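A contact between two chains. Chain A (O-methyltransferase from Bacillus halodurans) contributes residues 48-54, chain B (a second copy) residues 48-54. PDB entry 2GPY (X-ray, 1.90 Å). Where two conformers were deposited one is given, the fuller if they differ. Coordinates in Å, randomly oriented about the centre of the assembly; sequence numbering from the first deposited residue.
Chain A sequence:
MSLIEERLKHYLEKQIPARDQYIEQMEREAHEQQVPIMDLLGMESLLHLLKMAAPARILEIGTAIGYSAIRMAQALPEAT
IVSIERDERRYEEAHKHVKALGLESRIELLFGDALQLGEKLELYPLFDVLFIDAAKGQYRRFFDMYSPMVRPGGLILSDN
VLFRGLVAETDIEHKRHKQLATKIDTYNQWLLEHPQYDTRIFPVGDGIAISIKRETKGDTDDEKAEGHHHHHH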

# COMPACT_ATOMS: atom_id res chain seq x y z
N HIS A 48 -0.22 6.41 3.08
CA HIS A 48 -0.60 5.87 1.77
C HIS A 48 -0.83 4.38 1.81
O HIS A 48 -1.78 3.91 1.22
CB HIS A 48 0.46 6.16 0.71
CG HIS A 48 -0.12 6.32 -0.68
ND1 HIS A 48 -1.05 7.28 -0.97
CD2 HIS A 48 0.11 5.65 -1.83
CE1 HIS A 48 -1.35 7.24 -2.26
NE2 HIS A 48 -0.66 6.25 -2.81
N LEU A 49 0.03 3.64 2.51
CA LEU A 49 -0.14 2.19 2.66
C LEU A 49 -1.48 1.89 3.36
O LEU A 49 -2.21 0.96 2.99
CB LEU A 49 1.00 1.60 3.50
CG LEU A 49 2.42 1.60 2.95
CD1 LEU A 49 3.38 1.17 4.08
CD2 LEU A 49 2.56 0.67 1.76
N LEU A 50 -1.80 2.69 4.36
CA LEU A 50 -3.06 2.52 5.09
C LEU A 50 -4.26 2.81 4.20
O LEU A 50 -5.27 2.09 4.24
CB LEU A 50 -3.07 3.42 6.34
CG LEU A 50 -2.12 3.04 7.47
CD1 LEU A 50 -2.16 4.14 8.54
CD2 LEU A 50 -2.52 1.69 8.10
N LYS A 51 -4.18 3.87 3.41
CA LYS A 51 -5.27 4.14 2.47
C LYS A 51 -5.51 2.97 1.48
O LYS A 51 -6.66 2.71 1.11
CB LYS A 51 -5.01 5.43 1.70
CG LYS A 51 -5.10 6.69 2.54
CD LYS A 51 -4.89 7.85 1.58
CE LYS A 51 -4.63 9.12 2.28
NZ LYS A 51 -4.32 10.16 1.28
N MSE A 52 -4.45 2.27 1.09
CA MSE A 52 -4.55 1.12 0.18
C MSE A 52 -5.22 -0.09 0.82
O MSE A 52 -5.88 -0.89 0.14
CB MSE A 52 -3.16 0.67 -0.28
CG MSE A 52 -2.29 1.73 -0.91
SE MSE A 52 -0.49 1.05 -1.21
CE MSE A 52 -0.91 -0.37 -2.61
N ALA A 53 -5.00 -0.27 2.12
CA ALA A 53 -5.56 -1.38 2.87
C ALA A 53 -7.01 -1.09 3.24
O ALA A 53 -7.75 -2.03 3.55
CB ALA A 53 -4.74 -1.61 4.10
N ALA A 54 -7.39 0.19 3.23
CA ALA A 54 -8.75 0.66 3.52
C ALA A 54 -9.33 0.15 4.87
O ALA A 54 -10.38 -0.50 4.90
CB ALA A 54 -9.70 0.37 2.36
N HIS B 48 3.51 -7.99 -2.45
CA HIS B 48 3.16 -7.81 -1.02
C HIS B 48 2.12 -6.70 -0.81
O HIS B 48 1.18 -6.83 0.01
CB HIS B 48 4.41 -7.55 -0.20
CG HIS B 48 4.25 -7.89 1.26
ND1 HIS B 48 4.15 -9.18 1.70
CD2 HIS B 48 4.14 -7.10 2.35
CE1 HIS B 48 3.99 -9.19 3.01
NE2 HIS B 48 3.99 -7.94 3.44
N LEU B 49 2.30 -5.59 -1.52
CA LEU B 49 1.34 -4.48 -1.44
C LEU B 49 -0.03 -4.92 -1.98
O LEU B 49 -1.08 -4.57 -1.42
CB LEU B 49 1.85 -3.28 -2.23
CG LEU B 49 3.13 -2.60 -1.70
CD1 LEU B 49 3.62 -1.63 -2.77
CD2 LEU B 49 2.94 -1.92 -0.37
N LEU B 50 -0.03 -5.71 -3.04
CA LEU B 50 -1.29 -6.27 -3.54
C LEU B 50 -1.96 -7.16 -2.50
O LEU B 50 -3.17 -7.07 -2.32
CB LEU B 50 -1.08 -7.04 -4.85
CG LEU B 50 -0.77 -6.23 -6.11
CD1 LEU B 50 -0.21 -7.15 -7.21
CD2 LEU B 50 -1.99 -5.47 -6.61
N LYS B 51 -1.21 -8.04 -1.83
CA LYS B 51 -1.80 -8.91 -0.83
C LYS B 51 -2.44 -8.09 0.27
O LYS B 51 -3.48 -8.48 0.83
CB LYS B 51 -0.76 -9.86 -0.21
CG LYS B 51 -0.25 -10.96 -1.16
CD LYS B 51 0.72 -11.83 -0.39
CE LYS B 51 1.81 -12.37 -1.27
NZ LYS B 51 2.66 -13.33 -0.44
N MSE B 52 -1.81 -6.96 0.57
CA MSE B 52 -2.27 -6.07 1.60
C MSE B 52 -3.61 -5.45 1.20
O MSE B 52 -4.50 -5.29 2.04
CB MSE B 52 -1.22 -4.98 1.80
CG MSE B 52 -1.36 -4.25 3.00
SE MSE B 52 -0.04 -2.81 3.08
CE MSE B 52 1.18 -3.37 2.06
N ALA B 53 -3.71 -5.04 -0.07
CA ALA B 53 -4.94 -4.46 -0.62
C ALA B 53 -6.03 -5.48 -0.96
O ALA B 53 -7.18 -5.10 -1.05
CB ALA B 53 -4.62 -3.63 -1.83
N ALA B 54 -5.66 -6.76 -1.15
CA ALA B 54 -6.63 -7.87 -1.37
C ALA B 54 -7.62 -7.63 -2.54
O ALA B 54 -8.85 -7.77 -2.38
CB ALA B 54 -7.40 -8.22 -0.07
O HOH W 1 -7.29 -5.15 2.90

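Two copies of the same short helix end, residues 48-53 of each chain, lean together with their N-to-C directions 50° apart. The axes come within 9.2 Å, and the backbones converge toward the C-terminal ends: the CA atoms of Leu49(A) and Leu49(B) lie 8.0 Å apart, those of Ala53(A) and Ala53(B) only 4.7 Å. The contact is therefore a wedge. Leucine and selenomethionine occupy the wider part; alanine sits where the backbones nearly meet.

In the wide part, Leu49(A) and Leu49(B) meet tip to tip. Both CA-to-CB bonds point sideways, yet the same rotamer, m then t, brings each side-chain end nearer the partner helix, and CD2 of Leu49(A) reaches CD2 of Leu49(B) at 3.4 Å, a tight methyl-to-methyl contact. Each leucine also meets the selenomethionine of the other chain. CE of Met52(A) packs 4.0 Å from CB of Leu49(B), beside the base of that side chain, whereas CE of Met52(B) lies 4.3 Å from CD2 of Leu49(A), near its tip. The same pairing is thus made twice with different detail. The given conformer of Met52(A) has chi1 in m, while Met52(B) has chi1 in t and an off-well chi3 of -24°, so the two copies are not symmetric in detail.

At the narrow end, backbone carbonyls join the packing. The methyl CB of Ala53(B) comes 3.6 Å from O of Met52(A), while on the reciprocal side CA of Ala53(A) is 4.1 Å from O of Met52(B), and CB of Ala53(A) lies 4.4 Å from CG of Met52(B). These are packing contacts; no direct hydrogen bond crosses between the stretches. A water lies within hydrogen-bonding reach of both chains, its O 3.2 Å from O of Ala53(A) and 2.9 Å from O of Met52(B).

Within each stretch, helical backbone bonds hold the later residues, as when N of Met52(A) bonds O of His48(A) at 3.1 Å and N of Met52(B) bonds O of His48(B) at 3.0 Å. Ala54(A) and Ala54(B) then leave helical geometry with positive phi. The spacing of the contact is helical too: residues 49, 52 and 53 of each chain make the contacts, while Leu50(A) and Leu50(B) point away and His48(A), His48(B), Lys51(A) and Lys51(B) stay out of reach, their side-chain nitrogens NE2 and NZ bonded elsewhere in the structure. The packing is mostly apolar, and it buries 293 Å² over both sides.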